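Local atomic coordinates of cell wall surface anchor family protein (PDB entry 3TW0), a protein that forms the adhesive tip pilin of Group B Streptococcus pili, probably mediating host attachment through a magnesium-binding von Willebrand factor A-type domain. Residues K75-Q80 / I272-R277; K166-V171 / Y318-V323; M178-N183 / F214-D219. The protein carries 2 engineered substitutions. All coordinates share one frame; numbering follows the deposited sequence.

Contact 1 of 3, residues K75-Q80 / I272-R277; sequences KGVADQ and IYLYWR
An antiparallel bridge between the end of strand 70-78 and strand 271-276 joins A78 to Y275 in a sheet separate from the parallel one of the vWFA fold. It is a hydrogen-bonded pair: Y275 N donates to A78 O at 2.8 Å (159°), and A78 N returns a more bent bond to Y275 O (135°). Beyond the bridge, R277 reaches back to the backbone of 75-80. Its CG is anti to the carbonyl carbon (chi1 -64°) and the chain bends at chi3, which carries the guanidinium past G76; NH1 then meets K75 O at 2.9 Å, close to the guanidinium plane but tilted from that of the carbonyl. At the other end, the Y275 ring runs beside D79 and Q80, with CE1 3.4 Å from Q80 CB. V77 CG2 touches L274 CD2 at 3.6 Å, and D79 CB meets I272 CG2. Two waters bridge the backbones where direct pairing stops, one between G76 O and R277 N, the other between Q80 N and Y273 O. The D79 carboxylate turns instead to the backbone N atoms of N81, K83 and A266. Strand 84-85 lies against I272 and L274 through L85, and strand 249-251 pairs with I272 through Y250.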
# COMPACT_ATOMS: atom_id res chain seq x y z
N LYS A 75 11.38 -9.40 2.03
CA LYS A 75 12.20 -8.35 2.63
C LYS A 75 13.65 -8.49 2.19
O LYS A 75 14.03 -9.45 1.53
CB LYS A 75 12.13 -8.42 4.15
CG LYS A 75 10.83 -7.96 4.74
CD LYS A 75 10.68 -6.43 4.69
CE LYS A 75 9.22 -6.03 4.96
NZ LYS A 75 8.99 -4.53 4.82
N GLY A 76 14.46 -7.49 2.53
CA GLY A 76 15.89 -7.62 2.39
C GLY A 76 16.44 -6.78 1.26
O GLY A 76 15.71 -5.98 0.64
N VAL A 77 17.75 -6.94 1.03
CA VAL A 77 18.45 -6.35 -0.08
C VAL A 77 18.93 -7.47 -1.02
O VAL A 77 18.43 -8.59 -0.95
CB VAL A 77 19.59 -5.36 0.39
CG1 VAL A 77 18.99 -4.17 1.10
CG2 VAL A 77 20.62 -6.05 1.33
N ALA A 78 19.86 -7.19 -1.92
CA ALA A 78 20.32 -8.23 -2.85
C ALA A 78 21.70 -7.89 -3.34
O ALA A 78 22.13 -6.74 -3.21
CB ALA A 78 19.35 -8.37 -4.04
N ASP A 79 22.39 -8.88 -3.88
CA ASP A 79 23.67 -8.64 -4.47
C ASP A 79 23.46 -8.12 -5.90
O ASP A 79 22.31 -7.85 -6.31
CB ASP A 79 24.60 -9.88 -4.39
CG ASP A 79 24.18 -11.01 -5.33
OD1 ASP A 79 23.36 -10.77 -6.24
OD2 ASP A 79 24.69 -12.17 -5.15
N GLN A 80 24.56 -8.01 -6.64
CA GLN A 80 24.55 -7.44 -7.99
C GLN A 80 23.82 -8.31 -9.01
O GLN A 80 23.45 -7.82 -10.08
CB GLN A 80 25.98 -7.15 -8.45
CG GLN A 80 26.76 -8.40 -8.89
CD GLN A 80 28.17 -8.09 -9.28
OE1 GLN A 80 28.83 -7.23 -8.68
NE2 GLN A 80 28.67 -8.81 -10.27
N ILE A 272 29.89 -8.54 -0.28
CA ILE A 272 28.72 -8.52 -1.17
C ILE A 272 28.20 -7.09 -1.23
O ILE A 272 27.67 -6.56 -0.23
CB ILE A 272 27.61 -9.45 -0.67
CG1 ILE A 272 28.14 -10.88 -0.49
CG2 ILE A 272 26.42 -9.42 -1.62
CD1 ILE A 272 27.14 -11.79 0.17
N TYR A 273 28.38 -6.45 -2.39
CA TYR A 273 27.89 -5.09 -2.58
C TYR A 273 26.38 -5.15 -2.73
O TYR A 273 25.86 -6.04 -3.42
CB TYR A 273 28.59 -4.42 -3.77
CG TYR A 273 30.00 -4.05 -3.38
CD1 TYR A 273 31.05 -5.00 -3.45
CD2 TYR A 273 30.28 -2.78 -2.84
CE1 TYR A 273 32.36 -4.66 -3.05
CE2 TYR A 273 31.58 -2.44 -2.44
CZ TYR A 273 32.61 -3.39 -2.54
OH TYR A 273 33.88 -3.03 -2.14
N LEU A 274 25.69 -4.23 -2.05
CA LEU A 274 24.25 -4.28 -1.83
C LEU A 274 23.45 -3.41 -2.80
O LEU A 274 23.82 -2.26 -3.10
CB LEU A 274 23.93 -3.89 -0.38
CG LEU A 274 24.61 -4.81 0.67
CD1 LEU A 274 24.35 -4.29 2.03
CD2 LEU A 274 24.17 -6.29 0.56
N TYR A 275 22.36 -3.99 -3.31
CA TYR A 275 21.40 -3.34 -4.19
C TYR A 275 20.02 -3.52 -3.58
O TYR A 275 19.74 -4.52 -2.87
CB TYR A 275 21.41 -3.99 -5.60
CG TYR A 275 22.74 -3.88 -6.32
CD1 TYR A 275 23.83 -4.62 -5.91
CD2 TYR A 275 22.89 -3.04 -7.42
CE1 TYR A 275 25.05 -4.51 -6.53
CE2 TYR A 275 24.12 -2.93 -8.07
CZ TYR A 275 25.18 -3.68 -7.62
OH TYR A 275 26.40 -3.60 -8.22
N TRP A 276 19.14 -2.56 -3.85
CA TRP A 276 17.74 -2.71 -3.52
C TRP A 276 17.25 -3.91 -4.33
O TRP A 276 17.70 -4.13 -5.45
CB TRP A 276 17.00 -1.46 -3.96
CG TRP A 276 17.49 -0.20 -3.30
CD1 TRP A 276 18.10 0.86 -3.88
CD2 TRP A 276 17.39 0.11 -1.91
NE1 TRP A 276 18.39 1.82 -2.94
CE2 TRP A 276 17.96 1.38 -1.72
CE3 TRP A 276 16.87 -0.57 -0.79
CZ2 TRP A 276 18.03 1.99 -0.47
CZ3 TRP A 276 16.93 0.04 0.44
CH2 TRP A 276 17.50 1.31 0.59
N ARG A 277 16.36 -4.71 -3.76
CA ARG A 277 15.75 -5.80 -4.53
C ARG A 277 14.94 -5.16 -5.66
O ARG A 277 14.44 -4.02 -5.50
CB ARG A 277 14.88 -6.66 -3.63
CG ARG A 277 15.64 -7.38 -2.55
CD ARG A 277 14.74 -8.35 -1.77
NE ARG A 277 14.37 -9.46 -2.62
CZ ARG A 277 13.70 -10.55 -2.24
NH1 ARG A 277 13.31 -10.74 -0.99
NH2 ARG A 277 13.43 -11.47 -3.14
O HOH W 1 15.45 -3.85 -1.16
O HOH W 2 26.70 -7.49 -5.27

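Contact 2 of 3, residues K166-V171 / Y318-V323; sequences KLIFHV and YDIFTV
L167 and F321 cross at about a right angle: the leucine CD1 methyl sits over the centre of the phenylalanine ring, 3.8 Å from its centroid and 12° off the normal, a CH-pi contact. L167 CG is anti to its backbone N (chi1 165°), and CD1 thereby reaches the neighbouring strand, where it also touches D319 CB. F169, on the same face, crosses F321 at a similar angle and extends its tip along the sheet, CZ lying 3.7 Å from V323 CG2. The other face carries I168 and I320, side by side. I168 CD1 meets Y318 CE1 at 3.5 Å, K166 CB packs against Y318 CB, and the phenol OH is hydrogen-bonded to N153 OD1.

Strand 165-172, the middle one of the five-stranded parallel sheet of the Rossmann-type vWFA fold, runs beside its neighbour 319-324, their axes 4.7 Å apart and 15° from parallel. Five N-H...O bonds alternate between them, from D319 N to K166 O at the start to V323 N to H170 O, 2.7 Å, at the end. There H170 and T322 lie alongside each other, one water joining H170 ND1 to T322 OG1 at 2.8 Å from each. Y61 OH hydrogen-bonds H170 NE2, and S346 OG hydrogen-bonds T322 OG1. The H170 side chain is about 5 Å from that of D18, a magnesium ligand in a structure of this protein but without bound metal in this model; the magnesium ion present, held by S20, S22 and T143, is about 9 Å away. Helix 33-48 covers F169 and V171, and helix 145-159 packs on I168, H170 and Y318.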
# COMPACT_ATOMS: atom_id res chain seq x y z
N LYS A 166 -23.55 3.77 -2.11
CA LYS A 166 -22.31 3.08 -1.69
C LYS A 166 -21.22 4.12 -1.38
O LYS A 166 -21.06 5.07 -2.11
CB LYS A 166 -21.89 2.02 -2.73
CG LYS A 166 -23.04 1.02 -3.10
CD LYS A 166 -22.77 0.03 -4.25
CE LYS A 166 -23.07 0.59 -5.68
NZ LYS A 166 -24.11 1.68 -5.69
N LEU A 167 -20.53 3.95 -0.25
CA LEU A 167 -19.45 4.86 0.09
C LEU A 167 -18.19 4.12 0.53
O LEU A 167 -18.26 3.15 1.30
CB LEU A 167 -19.89 5.84 1.17
CG LEU A 167 -18.79 6.62 1.89
CD1 LEU A 167 -18.13 7.64 0.94
CD2 LEU A 167 -19.37 7.31 3.14
N ILE A 168 -17.04 4.55 0.01
CA ILE A 168 -15.77 4.15 0.62
C ILE A 168 -15.23 5.35 1.41
O ILE A 168 -15.14 6.47 0.86
CB ILE A 168 -14.72 3.61 -0.40
CG1 ILE A 168 -15.26 2.31 -1.03
CG2 ILE A 168 -13.38 3.37 0.33
CD1 ILE A 168 -14.51 1.90 -2.30
N PHE A 169 -14.97 5.12 2.70
CA PHE A 169 -14.43 6.14 3.59
C PHE A 169 -13.03 5.70 4.05
O PHE A 169 -12.88 4.72 4.80
CB PHE A 169 -15.38 6.30 4.77
CG PHE A 169 -15.09 7.48 5.65
CD1 PHE A 169 -15.77 8.68 5.47
CD2 PHE A 169 -14.18 7.38 6.71
CE1 PHE A 169 -15.53 9.77 6.29
CE2 PHE A 169 -13.93 8.48 7.57
CZ PHE A 169 -14.60 9.67 7.35
N HIS A 170 -12.02 6.42 3.60
CA HIS A 170 -10.64 5.92 3.66
C HIS A 170 -9.84 6.84 4.54
O HIS A 170 -9.73 8.05 4.26
CB HIS A 170 -10.08 5.86 2.24
CG HIS A 170 -8.64 5.43 2.15
ND1 HIS A 170 -7.86 5.74 1.06
CD2 HIS A 170 -7.86 4.72 2.99
CE1 HIS A 170 -6.65 5.23 1.23
NE2 HIS A 170 -6.63 4.60 2.39
N VAL A 171 -9.30 6.27 5.61
CA VAL A 171 -8.55 7.02 6.61
C VAL A 171 -7.09 6.59 6.62
O VAL A 171 -6.77 5.40 6.89
CB VAL A 171 -9.14 6.82 8.03
CG1 VAL A 171 -8.48 7.78 8.99
CG2 VAL A 171 -10.67 7.01 7.99
N TYR A 318 -19.76 5.40 -7.40
CA TYR A 318 -20.10 5.68 -6.00
C TYR A 318 -19.14 6.67 -5.36
O TYR A 318 -18.24 7.17 -6.03
CB TYR A 318 -20.30 4.42 -5.16
CG TYR A 318 -19.21 3.41 -5.21
CD1 TYR A 318 -17.98 3.65 -4.60
CD2 TYR A 318 -19.41 2.15 -5.82
CE1 TYR A 318 -16.99 2.71 -4.63
CE2 TYR A 318 -18.42 1.20 -5.84
CZ TYR A 318 -17.21 1.49 -5.24
OH TYR A 318 -16.19 0.57 -5.26
N ASP A 319 -19.34 6.97 -4.08
CA ASP A 319 -18.55 8.01 -3.43
C ASP A 319 -17.30 7.49 -2.76
O ASP A 319 -17.32 6.46 -2.13
CB ASP A 319 -19.38 8.77 -2.41
CG ASP A 319 -20.46 9.58 -3.07
OD1 ASP A 319 -20.10 10.54 -3.78
OD2 ASP A 319 -21.64 9.24 -2.90
N ILE A 320 -16.20 8.23 -2.88
CA ILE A 320 -15.02 7.89 -2.11
C ILE A 320 -14.52 9.13 -1.39
O ILE A 320 -14.16 10.14 -2.04
CB ILE A 320 -13.90 7.21 -2.94
CG1 ILE A 320 -14.44 5.99 -3.74
CG2 ILE A 320 -12.75 6.78 -2.01
CD1 ILE A 320 -14.79 6.28 -5.21
N PHE A 321 -14.54 9.06 -0.06
CA PHE A 321 -14.06 10.14 0.78
C PHE A 321 -12.76 9.72 1.45
O PHE A 321 -12.69 8.62 2.02
CB PHE A 321 -15.09 10.52 1.87
CG PHE A 321 -16.44 10.95 1.34
CD1 PHE A 321 -16.66 11.14 -0.02
CD2 PHE A 321 -17.49 11.18 2.22
CE1 PHE A 321 -17.93 11.56 -0.50
CE2 PHE A 321 -18.74 11.59 1.75
CZ PHE A 321 -18.96 11.79 0.38
N THR A 322 -11.76 10.60 1.41
CA THR A 322 -10.48 10.33 2.04
C THR A 322 -10.18 11.32 3.19
O THR A 322 -10.25 12.55 3.01
CB THR A 322 -9.34 10.34 1.01
OG1 THR A 322 -9.73 9.61 -0.14
CG2 THR A 322 -8.08 9.66 1.56
N VAL A 323 -9.81 10.79 4.34
CA VAL A 323 -9.49 11.60 5.51
C VAL A 323 -8.02 11.47 5.87
O VAL A 323 -7.54 10.38 6.21
CB VAL A 323 -10.43 11.30 6.69
CG1 VAL A 323 -9.87 11.82 8.03
CG2 VAL A 323 -11.78 11.93 6.40
O HOH W 3 -9.44 6.93 -0.91

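Contact 3 of 3, residues M178-N183 / F214-D219; sequences MSYAIN and FIINGD
One direct hydrogen bond joins 178-183 to 214-219: I215 N donates to A181 O at 2.8 Å (165°), at the single backbone bridge that pairs I182 with F214. Water extends this polar link on both sides of the bond. One molecule accepts from A181 N and donates to I215 O at 2.6 Å; another donates to F214 O and accepts a weak bond from N183 ND2.

Two of the apolar contacts set an isoleucine branch against a ring. I216 CD1 sits over one face of the Y180 ring, 3.7 Å from the centroid and 21° off the normal, shifted toward the rim, a CH-pi contact between side chains that cross at about a right angle. The isoleucine bends at chi2 (-72°), which swings CD1 back over the tyrosine. I182 CG1 approaches F214 CE1 at 3.7 Å, and the edge of the F214 ring faces Y180 O. Separately, I215 CD1 makes van der Waals contact with A181 CB and, at 3.6 Å, with N183 OD1.

Both segments are loops, on either side of helix 192-201 in the chain. Helix 145-159 touches Y180 through K147 and M150, helix 302-312 packs on I182 and F214 through L307, P304 and Y308, and D220 OD1, at the start of helix 220-223, is hydrogen-bonded to Y180 OH.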
# COMPACT_ATOMS: atom_id res chain seq x y z
N MET A 178 3.59 0.43 -1.48
CA MET A 178 3.53 -0.89 -2.11
C MET A 178 2.47 -0.74 -3.17
O MET A 178 1.56 0.07 -2.95
CB MET A 178 3.07 -1.92 -1.09
CG MET A 178 3.26 -3.35 -1.55
SD MET A 178 3.05 -4.52 -0.14
CE MET A 178 4.71 -4.49 0.59
N SER A 179 2.55 -1.52 -4.25
CA SER A 179 1.58 -1.44 -5.33
C SER A 179 1.65 -2.66 -6.20
O SER A 179 2.68 -3.35 -6.25
CB SER A 179 1.83 -0.18 -6.19
OG SER A 179 3.06 -0.32 -6.88
N TYR A 180 0.55 -2.97 -6.90
CA TYR A 180 0.67 -3.97 -7.97
C TYR A 180 1.40 -3.46 -9.23
O TYR A 180 1.27 -2.28 -9.58
CB TYR A 180 -0.70 -4.61 -8.30
CG TYR A 180 -1.21 -5.54 -7.21
CD1 TYR A 180 -0.53 -6.72 -6.90
CD2 TYR A 180 -2.38 -5.25 -6.50
CE1 TYR A 180 -0.97 -7.58 -5.89
CE2 TYR A 180 -2.85 -6.12 -5.49
CZ TYR A 180 -2.13 -7.29 -5.20
OH TYR A 180 -2.57 -8.16 -4.21
N ALA A 181 2.18 -4.34 -9.89
CA ALA A 181 2.86 -4.03 -11.13
C ALA A 181 1.93 -3.83 -12.33
O ALA A 181 1.03 -4.66 -12.56
CB ALA A 181 3.86 -5.13 -11.49
N ILE A 182 2.25 -2.82 -13.15
CA ILE A 182 1.64 -2.63 -14.47
C ILE A 182 2.27 -3.64 -15.43
O ILE A 182 3.50 -3.78 -15.47
CB ILE A 182 1.83 -1.19 -14.95
CG1 ILE A 182 1.05 -0.23 -14.05
CG2 ILE A 182 1.37 -1.04 -16.43
CD1 ILE A 182 1.41 1.29 -14.19
N ASN A 183 1.44 -4.39 -16.16
CA ASN A 183 1.96 -5.49 -16.99
C ASN A 183 2.56 -5.08 -18.32
O ASN A 183 2.07 -5.48 -19.37
CB ASN A 183 0.89 -6.58 -17.20
CG ASN A 183 1.48 -7.94 -17.60
OD1 ASN A 183 2.69 -8.18 -17.52
ND2 ASN A 183 0.61 -8.85 -18.02
N PHE A 214 -2.77 -5.20 -14.87
CA PHE A 214 -1.88 -5.32 -13.71
C PHE A 214 -1.53 -6.81 -13.51
O PHE A 214 -2.30 -7.71 -13.90
CB PHE A 214 -2.52 -4.78 -12.42
CG PHE A 214 -2.52 -3.26 -12.31
CD1 PHE A 214 -1.51 -2.58 -11.61
CD2 PHE A 214 -3.56 -2.51 -12.87
CE1 PHE A 214 -1.51 -1.17 -11.48
CE2 PHE A 214 -3.59 -1.11 -12.76
CZ PHE A 214 -2.56 -0.42 -12.06
N ILE A 215 -0.35 -7.06 -12.93
CA ILE A 215 0.08 -8.42 -12.56
C ILE A 215 -0.50 -8.73 -11.21
O ILE A 215 -0.05 -8.23 -10.19
CB ILE A 215 1.62 -8.57 -12.55
CG1 ILE A 215 2.20 -8.04 -13.88
CG2 ILE A 215 2.03 -10.04 -12.32
CD1 ILE A 215 3.71 -8.31 -14.09
N ILE A 216 -1.50 -9.57 -11.22
CA ILE A 216 -2.29 -9.85 -10.04
C ILE A 216 -2.31 -11.34 -9.73
O ILE A 216 -2.60 -11.73 -8.60
CB ILE A 216 -3.76 -9.38 -10.28
CG1 ILE A 216 -3.79 -7.86 -10.51
CG2 ILE A 216 -4.67 -9.80 -9.16
CD1 ILE A 216 -3.54 -7.06 -9.35
N ASN A 217 -2.05 -12.15 -10.74
CA ASN A 217 -2.19 -13.61 -10.65
C ASN A 217 -0.90 -14.25 -10.10
O ASN A 217 -0.12 -14.86 -10.83
CB ASN A 217 -2.57 -14.20 -12.03
CG ASN A 217 -3.08 -15.65 -11.94
OD1 ASN A 217 -3.76 -16.05 -10.97
ND2 ASN A 217 -2.76 -16.45 -12.96
N GLY A 218 -0.66 -14.05 -8.81
CA GLY A 218 0.48 -14.67 -8.11
C GLY A 218 0.42 -14.29 -6.65
O GLY A 218 -0.28 -13.34 -6.30
N ASP A 219 1.11 -15.01 -5.77
CA ASP A 219 1.17 -14.56 -4.37
C ASP A 219 1.88 -13.22 -4.32
O ASP A 219 2.91 -13.05 -4.97
CB ASP A 219 1.94 -15.52 -3.47
CG ASP A 219 1.41 -16.95 -3.55
OD1 ASP A 219 0.18 -17.16 -3.47
OD2 ASP A 219 2.23 -17.86 -3.68
O HOH W 4 1.99 -6.99 -9.09
O HOH W 5 -1.69 -8.49 -16.33

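Overall arrangement
Contact 2 is the core element, with eleven of its twelve touching residues buried, whereas contacts 1 and 3 are only partly buried. The centres of contacts 1 and 2 are about 38 Å apart, on opposite sides of the chain's centre, and each belongs to a different sheet, antiparallel in contact 1, parallel in contact 2. Contact 3 joins two loops and lies nested in the chain loops closed by both others. Helix 145-159 packs against contacts 2 and 3 alike. Direct backbone bonding is continuous in contact 2 and sparser elsewhere; waters bridge backbone atoms in contact 1, backbone plus N183 ND2 in contact 3, and two side chains in contact 2. A guanidinium-to-carbonyl bond occurs in contact 1 alone.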